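PDB 5O63: restriction endonuclease UbaLAI from Unidentified, which cleaves DNA as a monomeric Type IIE restriction enzyme, binding its cognate sequence through an N-terminal B3 domain. Local coordinates for residues A[107-112]-A[123-128]; A[23-28]-A[155-160]. All blocks are in the same frame, centred on the assembly; numbering follows the deposited sequence. Where two conformers were deposited one is given.

Interaction 1 of 2, residues A[107-112]-A[123-128]; sequences RLTIFL and YYFDCA
Phe111 and Phe125 face each other across a non-hydrogen-bonded pair of the antiparallel hairpin formed by strands 108-116 and 121-128, two neighbouring rings whose CG atoms leave the backbone differently. In Phe111, CG lies anti to the carbonyl carbon (chi1 -63°), whereas in Phe125 it lies anti to the backbone N (chi1 170°). The rings form a T-shaped (edge-to-face) pair, with planes at 62° and centroids 5.1 Å apart. The edge of Phe125 leads, its CD2 coming 3.5 Å from Phe111 CE1 and sitting over the outer part of that ring's face. Next to it on the same ring, Phe125 CE2 lies 3.9 Å from Thr109 CG2, an oblique contact. On this side Phe50 also meets Phe111 edge-to-face.

The other side of the hairpin carries Leu108, Ile110, Leu112, Tyr124, Asp126 and Ala128, and packs against helices 3-14 and 136-144. Here Leu112 CB touches Tyr124 CB at 4.0 Å, and Leu112 O lies at the edge of the tyrosine ring, in its plane, 3.5 Å from CD2. Six backbone hydrogen bonds, among them Ile110 N to Asp126 O at 2.8 Å, join the strands, while Thr109 and Phe111 bond outward to strand 19-28 and Phe125 to Phe69. Asp126 OD2 is taken up by a salt bridge to Arg135 and a hydrogen bond with Tyr7; the arginine would probably offset the buried carboxylate's charge, so that one side of the hairpin can be aromatic and the other carry an acid.

Interaction 2 of 2, residues A[23-28]-A[155-160]; sequences AMFAKV and FVVRPI
Met24, an engineered residue, reaches across to Val156 and Ile160 where the first strand of the B3 fold, 19-28, pairs antiparallel with its last, 155-159. Met24 CG is anti to the backbone N (chi1 171°), and the chain then bends at chi3 (68°), so that CE ends 4.1 Å from Val156 CG1. Nearer the backbone, its CB meets Ile160 CD1 at 4.0 Å. Val156 contributes a single methyl to this side: CG1, held between the backbone N and the carbonyl carbon, also touches Ala26 CB. Helix 136-144 lies against the same group of side chains, Cys143 meeting Met24 and Ala26, and Phe144 meeting Val156.

On the other side Phe155 is the main contributor. Its ring meets Phe25 obliquely, with Phe155 CD2 at the edge of the Phe25 ring and 3.9 Å from CE1. Phe25 CD1 in turn rests 3.8 Å from Val157 CG2, so the one ring touches two residues of the last strand, while Pro43 and Ala46 approach it from loops. An alanine in place of Phe25 would probably open a gap beside Phe155 and Val157, leaving the Phe155 ring less restrained. Four backbone hydrogen bonds join the strands, two linking Met24 with Arg158 and two linking Ala26 with Val156. Ala26 O, which accepts the bond from Val156 N, also has Phe155 CB only 3.2 Å away.

Strand 19-28 connects the two contacts: it pairs with 155-159 in interaction 2 and, along its other edge, with the 108-116 strand of interaction 1. The centres of the contacts are 10 Å apart, and the join between them is itself probably hydrogen-bonded, Phe111 N to Phe25 O at 2.8 Å and Thr109 N to Lys27 O at 2.9 Å. Beside these bonds Leu108 CD1 packs 3.3 Å from Lys27 O. Four adjacent strands, 121-128, 108-116, 19-28 and 155-159, thus lead from the interior of the sheet to its outermost strand. The nearest atoms of interaction 2 come within about 4 Å of the bound DNA, against about 7 Å for interaction 1.

Interaction 1 of 2, residues A[107-112]-A[123-128]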
ATOM      1  N   ARG A 107      -5.436 -11.388   1.900  1.00 18.16           N
ATOM      2  CA  ARG A 107      -5.690  -9.953   1.599  1.00 18.16           C
ATOM      3  C   ARG A 107      -4.423  -9.337   1.061  1.00 18.54           C
ATOM      4  O   ARG A 107      -3.330  -9.774   1.412  1.00 18.88           O
ATOM      5  CB  ARG A 107      -6.109  -9.217   2.867  1.00 16.99           C
ATOM      6  CG  ARG A 107      -7.493  -9.593   3.368  1.00 17.53           C
ATOM      7  CD  ARG A 107      -7.786  -8.990   4.780  1.00 18.30           C
ATOM      8  NE  ARG A 107      -6.845  -9.543   5.800  1.00 17.65           N
ATOM      9  CZ  ARG A 107      -6.410  -8.885   6.868  1.00 18.65           C
ATOM     10  NH1 ARG A 107      -6.900  -7.639   7.185  1.00 17.44           N
ATOM     11  NH2 ARG A 107      -5.539  -9.454   7.707  1.00 19.66           N
ATOM     12  N   LEU A 108      -4.567  -8.318   0.205  1.00 16.11           N
ATOM     13  CA  LEU A 108      -3.425  -7.662  -0.415  1.00 17.54           C
ATOM     14  C   LEU A 108      -3.586  -6.137  -0.243  1.00 18.35           C
ATOM     15  O   LEU A 108      -4.690  -5.640  -0.376  1.00 20.28           O
ATOM     16  CB  LEU A 108      -3.353  -8.029  -1.932  1.00 23.01           C
ATOM     17  CG  LEU A 108      -2.162  -7.513  -2.709  1.00 24.82           C
ATOM     18  CD1 LEU A 108      -0.866  -8.257  -2.299  1.00 25.18           C
ATOM     19  CD2 LEU A 108      -2.388  -7.660  -4.273  1.00 26.10           C
ATOM     20  N   THR A 109      -2.492  -5.443   0.020  1.00 16.07           N
ATOM     21  CA  THR A 109      -2.454  -3.998  -0.190  1.00 16.26           C
ATOM     22  C   THR A 109      -1.429  -3.654  -1.232  1.00 21.05           C
ATOM     23  O   THR A 109      -0.329  -4.221  -1.226  1.00 20.32           O
ATOM     24  CB  THR A 109      -2.149  -3.255   1.114  1.00 17.95           C
ATOM     25  OG1 THR A 109      -0.876  -3.670   1.670  1.00 21.15           O
ATOM     26  CG2 THR A 109      -3.261  -3.461   2.098  1.00 20.18           C
ATOM     27  N   ILE A 110      -1.777  -2.723  -2.135  1.00 16.97           N
ATOM     28  CA  ILE A 110      -0.825  -2.200  -3.099  1.00 17.11           C
ATOM     29  C   ILE A 110      -0.686  -0.702  -2.869  1.00 18.32           C
ATOM     30  O   ILE A 110      -1.676   0.005  -2.832  1.00 20.64           O
ATOM     31  CB  ILE A 110      -1.240  -2.454  -4.536  1.00 19.32           C
ATOM     32  CG1 ILE A 110      -1.420  -3.951  -4.800  1.00 21.55           C
ATOM     33  CG2 ILE A 110      -0.198  -1.739  -5.514  1.00 21.34           C
ATOM     34  CD1 ILE A 110      -1.976  -4.202  -6.154  1.00 26.33           C
ATOM     35  N   PHE A 111       0.552  -0.230  -2.718  1.00 17.16           N
ATOM     36  CA  PHE A 111       0.825   1.194  -2.669  1.00 19.86           C
ATOM     37  C   PHE A 111       1.674   1.502  -3.894  1.00 21.03           C
ATOM     38  O   PHE A 111       2.601   0.780  -4.213  1.00 21.65           O
ATOM     39  CB  PHE A 111       1.601   1.596  -1.419  1.00 19.85           C
ATOM     40  CG  PHE A 111       0.886   1.352  -0.108  1.00 19.67           C
ATOM     41  CD1 PHE A 111       0.289   2.424   0.530  1.00 23.46           C
ATOM     42  CD2 PHE A 111       0.916   0.079   0.512  1.00 20.80           C
ATOM     43  CE1 PHE A 111      -0.358   2.225   1.771  1.00 21.05           C
ATOM     44  CE2 PHE A 111       0.256  -0.103   1.747  1.00 25.03           C
ATOM     45  CZ  PHE A 111      -0.353   0.977   2.332  1.00 24.66           C
ATOM     46  N   LEU A 112       1.372   2.599  -4.565  0.56 20.08           N
ATOM     47  CA  LEU A 112       2.148   3.006  -5.731  0.56 20.63           C
ATOM     48  C   LEU A 112       2.587   4.439  -5.485  0.56 25.21           C
ATOM     49  O   LEU A 112       1.760   5.256  -5.067  0.56 24.65           O
ATOM     50  CB  LEU A 112       1.291   2.942  -6.994  0.56 22.00           C
ATOM     51  CG  LEU A 112       1.958   3.118  -8.349  0.56 23.53           C
ATOM     52  CD1 LEU A 112       2.659   1.829  -8.695  0.56 26.18           C
ATOM     53  CD2 LEU A 112       0.906   3.552  -9.443  0.56 25.11           C
ATOM     54  N   TYR A 123       1.064   9.412  -3.938  1.00 26.19           N
ATOM     55  CA  TYR A 123       0.821   8.020  -3.546  1.00 25.73           C
ATOM     56  C   TYR A 123      -0.576   7.573  -3.947  1.00 24.14           C
ATOM     57  O   TYR A 123      -1.504   8.388  -4.022  1.00 25.91           O
ATOM     58  CB  TYR A 123       0.988   7.825  -2.024  1.00 22.81           C
ATOM     59  CG  TYR A 123       2.432   7.895  -1.599  1.00 27.41           C
ATOM     60  CD1 TYR A 123       3.228   6.727  -1.572  1.00 26.27           C
ATOM     61  CD2 TYR A 123       3.016   9.092  -1.230  1.00 29.83           C
ATOM     62  CE1 TYR A 123       4.555   6.782  -1.187  1.00 28.04           C
ATOM     63  CE2 TYR A 123       4.385   9.171  -0.879  1.00 32.77           C
ATOM     64  CZ  TYR A 123       5.149   7.994  -0.852  1.00 30.00           C
ATOM     65  OH  TYR A 123       6.501   8.046  -0.493  1.00 30.19           O
ATOM     66  N   TYR A 124      -0.696   6.260  -4.146  1.00 23.95           N
ATOM     67  CA  TYR A 124      -1.935   5.564  -4.535  1.00 21.19           C
ATOM     68  C   TYR A 124      -2.074   4.334  -3.684  1.00 22.54           C
ATOM     69  O   TYR A 124      -1.074   3.715  -3.393  1.00 22.80           O
ATOM     70  CB  TYR A 124      -1.888   5.116  -5.978  1.00 21.60           C
ATOM     71  CG  TYR A 124      -1.794   6.270  -6.903  1.00 23.86           C
ATOM     72  CD1 TYR A 124      -2.925   6.691  -7.631  1.00 23.26           C
ATOM     73  CD2 TYR A 124      -0.578   6.978  -7.061  1.00 22.96           C
ATOM     74  CE1 TYR A 124      -2.878   7.790  -8.507  1.00 23.13           C
ATOM     75  CE2 TYR A 124      -0.524   8.086  -7.946  1.00 23.67           C
ATOM     76  CZ  TYR A 124      -1.693   8.483  -8.651  1.00 25.29           C
ATOM     77  OH  TYR A 124      -1.718   9.567  -9.539  1.00 30.27           O
ATOM     78  N   PHE A 125      -3.315   3.988  -3.345  1.00 20.43           N
ATOM     79  CA  PHE A 125      -3.546   2.773  -2.559  1.00 20.09           C
ATOM     80  C   PHE A 125      -4.648   1.958  -3.137  1.00 22.16           C
ATOM     81  O   PHE A 125      -5.712   2.473  -3.469  1.00 23.05           O
ATOM     82  CB  PHE A 125      -3.903   3.206  -1.130  1.00 25.11           C
ATOM     83  CG  PHE A 125      -4.385   2.108  -0.260  1.00 26.12           C
ATOM     84  CD1 PHE A 125      -5.746   1.861  -0.118  1.00 28.90           C
ATOM     85  CD2 PHE A 125      -3.469   1.334   0.434  1.00 26.95           C
ATOM     86  CE1 PHE A 125      -6.217   0.818   0.731  1.00 31.57           C
ATOM     87  CE2 PHE A 125      -3.908   0.277   1.295  1.00 27.27           C
ATOM     88  CZ  PHE A 125      -5.284   0.023   1.436  1.00 28.92           C
ATOM     89  N   ASP A 126      -4.457   0.632  -3.179  1.00 19.45           N
ATOM     90  CA  ASP A 126      -5.460  -0.313  -3.644  1.00 17.38           C
ATOM     91  C   ASP A 126      -5.412  -1.518  -2.697  1.00 18.39           C
ATOM     92  O   ASP A 126      -4.411  -1.741  -2.050  1.00 18.76           O
ATOM     93  CB  ASP A 126      -5.153  -0.732  -5.071  1.00 21.76           C
ATOM     94  CG  ASP A 126      -6.312  -1.432  -5.789  1.00 23.24           C
ATOM     95  OD1 ASP A 126      -7.424  -1.553  -5.261  1.00 23.43           O
ATOM     96  OD2 ASP A 126      -6.124  -1.771  -6.981  1.00 23.40           O
ATOM     97  N   CYS A 127      -6.526  -2.223  -2.584  1.00 18.41           N
ATOM     98  CA  CYS A 127      -6.514  -3.419  -1.737  1.00 23.99           C
ATOM     99  C   CYS A 127      -7.602  -4.361  -2.118  1.00 25.19           C
ATOM    100  O   CYS A 127      -8.541  -4.017  -2.840  1.00 23.43           O
ATOM    101  CB  CYS A 127      -6.621  -3.055  -0.293  1.00 22.59           C
ATOM    102  SG  CYS A 127      -8.253  -2.429   0.132  1.00 26.81           S
ATOM    103  N   ALA A 128      -7.462  -5.592  -1.648  1.00 19.13           N
ATOM    104  CA  ALA A 128      -8.285  -6.665  -2.110  1.00 19.78           C
ATOM    105  C   ALA A 128      -8.283  -7.824  -1.135  1.00 17.83           C
ATOM    106  O   ALA A 128      -7.395  -7.959  -0.321  1.00 20.59           O
ATOM    107  CB  ALA A 128      -7.789  -7.152  -3.494  1.00 22.41           C
TER

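Interaction 2 of 2, residues A[23-28]-A[155-160]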
ATOM      1  N   ALA A  23       7.064   3.536  -8.443  1.00 26.47           N
ATOM      2  CA  ALA A  23       7.549   2.481  -7.610  1.00 28.61           C
ATOM      3  C   ALA A  23       6.333   1.861  -6.918  1.00 27.74           C
ATOM      4  O   ALA A  23       5.327   2.533  -6.689  1.00 25.50           O
ATOM      5  CB  ALA A  23       8.526   2.995  -6.570  1.00 33.77           C
ATOM      6  N   MET A  24       6.453   0.591  -6.617  1.00 25.07           N
ATOM      7  CA  MET A  24       5.368  -0.141  -5.929  1.00 25.13           C
ATOM      8  C   MET A  24       5.861  -0.829  -4.682  1.00 24.57           C
ATOM      9  O   MET A  24       6.961  -1.412  -4.652  1.00 27.22           O
ATOM     10  CB  MET A  24       4.746  -1.162  -6.896  1.00 26.01           C
ATOM     11  CG  MET A  24       3.747  -2.160  -6.241  1.00 29.41           C
ATOM     12  SD  MET A  24       3.125  -3.425  -7.362  1.00 35.13           S
ATOM     13  CE  MET A  24       4.598  -4.347  -7.649  1.00 39.19           C
ATOM     14  N   PHE A  25       5.037  -0.767  -3.635  1.00 19.28           N
ATOM     15  CA  PHE A  25       5.190  -1.639  -2.475  1.00 19.94           C
ATOM     16  C   PHE A  25       3.891  -2.425  -2.340  1.00 20.08           C
ATOM     17  O   PHE A  25       2.832  -1.826  -2.109  1.00 19.71           O
ATOM     18  CB  PHE A  25       5.496  -0.792  -1.219  1.00 21.31           C
ATOM     19  CG  PHE A  25       5.196  -1.491   0.088  1.00 19.16           C
ATOM     20  CD1 PHE A  25       5.752  -2.719   0.432  1.00 20.78           C
ATOM     21  CD2 PHE A  25       4.331  -0.898   0.996  1.00 21.84           C
ATOM     22  CE1 PHE A  25       5.444  -3.349   1.671  1.00 18.80           C
ATOM     23  CE2 PHE A  25       4.018  -1.494   2.223  1.00 21.39           C
ATOM     24  CZ  PHE A  25       4.559  -2.732   2.583  1.00 20.79           C
ATOM     25  N   ALA A  26       3.921  -3.736  -2.479  1.00 17.88           N
ATOM     26  CA  ALA A  26       2.721  -4.584  -2.352  1.00 17.82           C
ATOM     27  C   ALA A  26       2.991  -5.610  -1.277  1.00 18.99           C
ATOM     28  O   ALA A  26       4.099  -6.162  -1.172  1.00 20.34           O
ATOM     29  CB  ALA A  26       2.383  -5.264  -3.626  1.00 21.36           C
ATOM     30  N   LYS A  27       1.969  -5.854  -0.487  1.00 17.08           N
ATOM     31  CA  LYS A  27       2.104  -6.706   0.712  1.00 15.32           C
ATOM     32  C   LYS A  27       0.885  -7.617   0.811  1.00 15.52           C
ATOM     33  O   LYS A  27      -0.276  -7.175   0.777  1.00 16.45           O
ATOM     34  CB  LYS A  27       2.245  -5.893   2.006  1.00 16.09           C
ATOM     35  CG  LYS A  27       2.540  -6.800   3.216  1.00 14.27           C
ATOM     36  CD  LYS A  27       2.335  -6.058   4.566  1.00 14.64           C
ATOM     37  CE  LYS A  27       2.739  -7.016   5.717  1.00 16.00           C
ATOM     38  NZ  LYS A  27       2.334  -6.423   7.094  1.00 14.54           N
ATOM     39  N   VAL A  28       1.144  -8.924   0.934  1.00 14.04           N
ATOM     40  CA  VAL A  28       0.101  -9.836   1.380  1.00 16.55           C
ATOM     41  C   VAL A  28      -0.007  -9.706   2.879  1.00 17.36           C
ATOM     42  O   VAL A  28       0.994  -9.898   3.618  1.00 16.82           O
ATOM     43  CB  VAL A  28       0.449 -11.327   1.016  1.00 18.18           C
ATOM     44  CG1 VAL A  28      -0.631 -12.254   1.458  1.00 18.78           C
ATOM     45  CG2 VAL A  28       0.746 -11.434  -0.519  1.00 18.95           C
ATOM     46  N   PHE A 155       6.092  -9.663   0.627  1.00 16.77           N
ATOM     47  CA  PHE A 155       5.984  -8.288   0.047  1.00 18.05           C
ATOM     48  C   PHE A 155       7.010  -8.073  -1.029  1.00 21.11           C
ATOM     49  O   PHE A 155       8.034  -8.796  -1.087  1.00 21.34           O
ATOM     50  CB  PHE A 155       6.063  -7.209   1.153  1.00 18.78           C
ATOM     51  CG  PHE A 155       7.412  -7.002   1.719  1.00 18.56           C
ATOM     52  CD1 PHE A 155       7.870  -7.821   2.803  1.00 20.04           C
ATOM     53  CD2 PHE A 155       8.257  -6.014   1.220  1.00 22.89           C
ATOM     54  CE1 PHE A 155       9.177  -7.657   3.299  1.00 21.38           C
ATOM     55  CE2 PHE A 155       9.595  -5.839   1.714  1.00 24.38           C
ATOM     56  CZ  PHE A 155      10.043  -6.672   2.794  1.00 22.84           C
ATOM     57  N   VAL A 156       6.772  -7.079  -1.873  1.00 20.47           N
ATOM     58  CA  VAL A 156       7.751  -6.703  -2.884  1.00 23.13           C
ATOM     59  C   VAL A 156       7.815  -5.208  -2.903  1.00 27.69           C
ATOM     60  O   VAL A 156       6.786  -4.515  -2.689  1.00 22.66           O
ATOM     61  CB  VAL A 156       7.404  -7.229  -4.236  1.00 27.73           C
ATOM     62  CG1 VAL A 156       5.975  -6.841  -4.697  1.00 28.00           C
ATOM     63  CG2 VAL A 156       8.461  -6.845  -5.264  1.00 34.08           C
ATOM     64  N   VAL A 157       9.020  -4.703  -3.086  1.00 30.16           N
ATOM     65  CA  VAL A 157       9.239  -3.302  -3.304  1.00 26.90           C
ATOM     66  C   VAL A 157      10.028  -3.214  -4.625  1.00 30.93           C
ATOM     67  O   VAL A 157      11.135  -3.786  -4.740  1.00 33.40           O
ATOM     68  CB  VAL A 157      10.044  -2.662  -2.177  1.00 33.51           C
ATOM     69  CG1 VAL A 157      10.333  -1.228  -2.519  1.00 32.49           C
ATOM     70  CG2 VAL A 157       9.307  -2.771  -0.847  1.00 34.82           C
ATOM     71  N   ARG A 158       9.482  -2.556  -5.638  0.50 27.19           N
ATOM     72  CA  ARG A 158      10.248  -2.479  -6.890  0.50 28.44           C
ATOM     73  C   ARG A 158       9.695  -1.470  -7.887  0.50 29.51           C
ATOM     74  O   ARG A 158       8.496  -1.141  -7.895  0.50 27.44           O
ATOM     75  CB  ARG A 158      10.338  -3.864  -7.552  0.50 30.99           C
ATOM     76  CG  ARG A 158       9.023  -4.472  -7.960  0.50 32.01           C
ATOM     77  CD  ARG A 158       9.313  -5.839  -8.571  0.50 35.97           C
ATOM     78  NE  ARG A 158       8.123  -6.521  -9.060  0.50 36.28           N
ATOM     79  CZ  ARG A 158       7.564  -6.269 -10.235  0.50 40.70           C
ATOM     80  NH1 ARG A 158       8.085  -5.331 -11.022  0.50 41.25           N
ATOM     81  NH2 ARG A 158       6.485  -6.949 -10.620  0.50 41.95           N
ATOM     82  N   PRO A 159      10.585  -0.959  -8.749  1.00 30.23           N
ATOM     83  CA  PRO A 159      10.220   0.047  -9.735  1.00 33.23           C
ATOM     84  C   PRO A 159       9.213  -0.519 -10.701  1.00 37.13           C
ATOM     85  O   PRO A 159       9.200  -1.746 -10.838  1.00 36.17           O
ATOM     86  CB  PRO A 159      11.545   0.339 -10.480  1.00 36.16           C
ATOM     87  CG  PRO A 159      12.618  -0.327  -9.698  1.00 38.27           C
ATOM     88  CD  PRO A 159      12.006  -1.365  -8.822  1.00 31.81           C
ATOM     89  N   ILE A 160       8.455   0.337 -11.391  1.00 39.19           N
ATOM     90  CA  ILE A 160       7.473  -0.122 -12.371  1.00 43.73           C
ATOM     91  C   ILE A 160       8.051  -0.093 -13.805  1.00 47.90           C
ATOM     92  O   ILE A 160       8.665   0.889 -14.221  1.00 49.77           O
ATOM     93  CB  ILE A 160       6.202   0.724 -12.305  1.00 47.69           C
ATOM     94  CG1 ILE A 160       5.399   0.397 -11.031  1.00 48.35           C
ATOM     95  CG2 ILE A 160       5.341   0.538 -13.569  1.00 50.25           C
ATOM     96  CD1 ILE A 160       4.999  -1.047 -10.899  1.00 44.05           C
TER